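PDB 6K97: fusion DH from Streptomyces sp. MJ635-86F5, which joins the halves of a split polyketide synthase dehydratase in one engineered chain and probably dehydrates intermediates in cremimycin biosynthesis. Local coordinates for residues A[68-73]-A[102-107]. Numbering follows the deposited sequence.
Sequences AGTTIV and PLVLST
Neither segment carries an aromatic ring; the flat groups are the peptide carbonyls of Thr-71 and Leu-103. Leu-105 N, above the plane of the first (32° out of it), donates a hydrogen bond to Thr-71 O (2.9 Å); Val-73 N donates one to Leu-103 O (3.1 Å), nearly along the C=O axis (165° at the oxygen). This reciprocal pair brackets Ile-72 and Val-104, defining one antiparallel bridge in which those two form the non-hydrogen-bonded pair. The touching parts run 102° apart, consistent with a single bridge and no longer ladder. A water extends the link, donating to Val-73 O at 2.7 Å and accepting from Leu-103 N.

Side chains pack on both flanks. Val-73 CG2, anti to its carbonyl carbon, fits between Leu-103 CB at 3.9 Å and Leu-105 CD1 at 3.8 Å. Thr-70 CG2, anti to its backbone N, meets Val-104 CG1 at 3.8 Å, the side chains crossing at about a right angle. Pro-102 CB touches Ile-72 CD1 loosely (4.4 Å).

Both segments belong to the dehydratase hotdog half near the chain's start. Phe-78 of helix 75-88 touches Val-73 and Leu-103; Leu-332 of helix 329-334, from the engineered fusion's other part, touches Pro-102. The bridge ties strand 70-71 to the loop between strands 93-99 and 110-117.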
ATOM      1  N   ALA A  68     -31.516  12.333  -0.263  1.00 41.92           N
ATOM      2  CA  ALA A  68     -32.173  12.873   0.954  1.00 42.00           C
ATOM      3  C   ALA A  68     -31.314  13.851   1.744  1.00 40.76           C
ATOM      4  O   ALA A  68     -31.220  13.737   2.915  1.00 41.21           O
ATOM      5  CB  ALA A  68     -32.599  11.741   1.862  1.00 42.40           C
ATOM      6  N   GLY A  69     -30.690  14.802   1.073  1.00 43.56           N
ATOM      7  CA  GLY A  69     -29.842  15.811   1.717  1.00 42.86           C
ATOM      8  C   GLY A  69     -28.396  15.412   1.972  1.00 46.52           C
ATOM      9  O   GLY A  69     -27.582  16.269   2.283  1.00 46.51           O
ATOM     10  N   THR A  70     -28.055  14.116   1.871  1.00 47.21           N
ATOM     11  CA  THR A  70     -26.692  13.676   2.137  1.00 42.83           C
ATOM     12  C   THR A  70     -25.952  13.275   0.863  1.00 42.90           C
ATOM     13  O   THR A  70     -26.395  12.403   0.136  1.00 45.12           O
ATOM     14  CB  THR A  70     -26.687  12.496   3.099  1.00 41.12           C
ATOM     15  OG1 THR A  70     -27.409  12.852   4.248  1.00 44.28           O
ATOM     16  CG2 THR A  70     -25.255  12.109   3.504  1.00 40.04           C
ATOM     17  N   THR A  71     -24.817  13.918   0.621  1.00 43.59           N
ATOM     18  CA  THR A  71     -23.975  13.640  -0.516  1.00 45.04           C
ATOM     19  C   THR A  71     -23.067  12.447  -0.242  1.00 43.11           C
ATOM     20  O   THR A  71     -22.309  12.449   0.731  1.00 41.39           O
ATOM     21  CB  THR A  71     -23.091  14.855  -0.849  1.00 44.65           C
ATOM     22  OG1 THR A  71     -23.968  15.908  -1.226  1.00 39.85           O
ATOM     23  CG2 THR A  71     -22.173  14.532  -2.020  1.00 45.86           C
ATOM     24  N   ILE A  72     -23.164  11.437  -1.106  1.00 41.90           N
ATOM     25  CA  ILE A  72     -22.520  10.139  -0.846  1.00 40.82           C
ATOM     26  C   ILE A  72     -22.001   9.591  -2.125  1.00 39.71           C
ATOM     27  O   ILE A  72     -22.553   9.879  -3.206  1.00 39.35           O
ATOM     28  CB  ILE A  72     -23.481   9.090  -0.251  1.00 41.69           C
ATOM     29  CG1 ILE A  72     -24.513   8.585  -1.264  1.00 37.67           C
ATOM     30  CG2 ILE A  72     -24.247   9.650   0.944  1.00 39.90           C
ATOM     31  CD1 ILE A  72     -25.397   7.483  -0.677  1.00 37.20           C
ATOM     32  N   VAL A  73     -20.910   8.838  -2.018  1.00 36.76           N
ATOM     33  CA  VAL A  73     -20.302   8.301  -3.199  1.00 34.33           C
ATOM     34  C   VAL A  73     -21.296   7.344  -3.782  1.00 32.80           C
ATOM     35  O   VAL A  73     -21.794   6.477  -3.079  1.00 33.19           O
ATOM     36  CB  VAL A  73     -18.987   7.594  -2.830  1.00 36.12           C
ATOM     37  CG1 VAL A  73     -18.416   6.813  -4.012  1.00 35.73           C
ATOM     38  CG2 VAL A  73     -17.956   8.601  -2.314  1.00 37.08           C
ATOM     39  N   PRO A 102     -22.138   3.884   3.828  1.00 32.86           N
ATOM     40  CA  PRO A 102     -21.784   4.811   2.785  1.00 32.92           C
ATOM     41  C   PRO A 102     -20.587   5.648   3.140  1.00 34.54           C
ATOM     42  O   PRO A 102     -20.161   5.654   4.294  1.00 33.74           O
ATOM     43  CB  PRO A 102     -23.053   5.700   2.636  1.00 34.29           C
ATOM     44  CG  PRO A 102     -23.942   5.373   3.766  1.00 32.83           C
ATOM     45  CD  PRO A 102     -23.535   4.030   4.265  1.00 34.25           C
ATOM     46  N   LEU A 103     -20.069   6.322   2.124  1.00 34.29           N
ATOM     47  CA  LEU A 103     -18.969   7.230   2.252  1.00 35.92           C
ATOM     48  C   LEU A 103     -19.541   8.598   1.993  1.00 36.65           C
ATOM     49  O   LEU A 103     -19.958   8.892   0.890  1.00 38.55           O
ATOM     50  CB  LEU A 103     -17.918   6.903   1.215  1.00 37.19           C
ATOM     51  CG  LEU A 103     -16.545   7.463   1.559  1.00 38.47           C
ATOM     52  CD1 LEU A 103     -15.494   6.898   0.583  1.00 39.84           C
ATOM     53  CD2 LEU A 103     -16.590   8.938   1.481  1.00 39.62           C
ATOM     54  N   VAL A 104     -19.600   9.429   3.023  1.00 38.95           N
ATOM     55  CA  VAL A 104     -20.265  10.699   2.948  1.00 39.44           C
ATOM     56  C   VAL A 104     -19.221  11.703   2.569  1.00 41.50           C
ATOM     57  O   VAL A 104     -18.131  11.684   3.114  1.00 42.08           O
ATOM     58  CB  VAL A 104     -20.917  11.036   4.298  1.00 42.65           C
ATOM     59  CG1 VAL A 104     -21.548  12.425   4.281  1.00 43.19           C
ATOM     60  CG2 VAL A 104     -21.978   9.988   4.619  1.00 42.62           C
ATOM     61  N   LEU A 105     -19.532  12.573   1.617  1.00 45.53           N
ATOM     62  CA  LEU A 105     -18.605  13.642   1.228  1.00 46.32           C
ATOM     63  C   LEU A 105     -19.200  14.978   1.659  1.00 50.45           C
ATOM     64  O   LEU A 105     -20.434  15.158   1.636  1.00 50.31           O
ATOM     65  CB  LEU A 105     -18.392  13.650  -0.265  1.00 45.80           C
ATOM     66  CG  LEU A 105     -17.724  12.415  -0.872  1.00 48.30           C
ATOM     67  CD1 LEU A 105     -17.879  12.358  -2.376  1.00 49.60           C
ATOM     68  CD2 LEU A 105     -16.275  12.318  -0.512  1.00 47.42           C
ATOM     69  N   SER A 106     -18.316  15.889   2.054  1.00 51.73           N
ATOM     70  CA  SER A 106     -18.686  17.280   2.259  1.00 57.85           C
ATOM     71  C   SER A 106     -17.527  18.188   1.859  1.00 57.09           C
ATOM     72  O   SER A 106     -16.410  17.716   1.664  1.00 56.48           O
ATOM     73  CB  SER A 106     -19.084  17.522   3.716  1.00 60.28           C
ATOM     74  OG  SER A 106     -17.933  17.659   4.536  1.00 60.42           O
ATOM     75  N   THR A 107     -17.787  19.487   1.773  1.00 57.37           N
ATOM     76  CA  THR A 107     -16.762  20.413   1.274  1.00 58.77           C
ATOM     77  C   THR A 107     -15.702  20.640   2.323  1.00 61.48           C
ATOM     78  O   THR A 107     -14.636  21.104   2.023  1.00 60.64           O
ATOM     79  CB  THR A 107     -17.342  21.775   0.844  1.00 58.97           C
ATOM     80  OG1 THR A 107     -18.104  22.315   1.908  1.00 59.41           O
ATOM     81  CG2 THR A 107     -18.252  21.643  -0.380  1.00 58.15           C
TER
HETATM   82  O   HOH W   1     -21.673   5.801  -0.451  1.00 31.83           O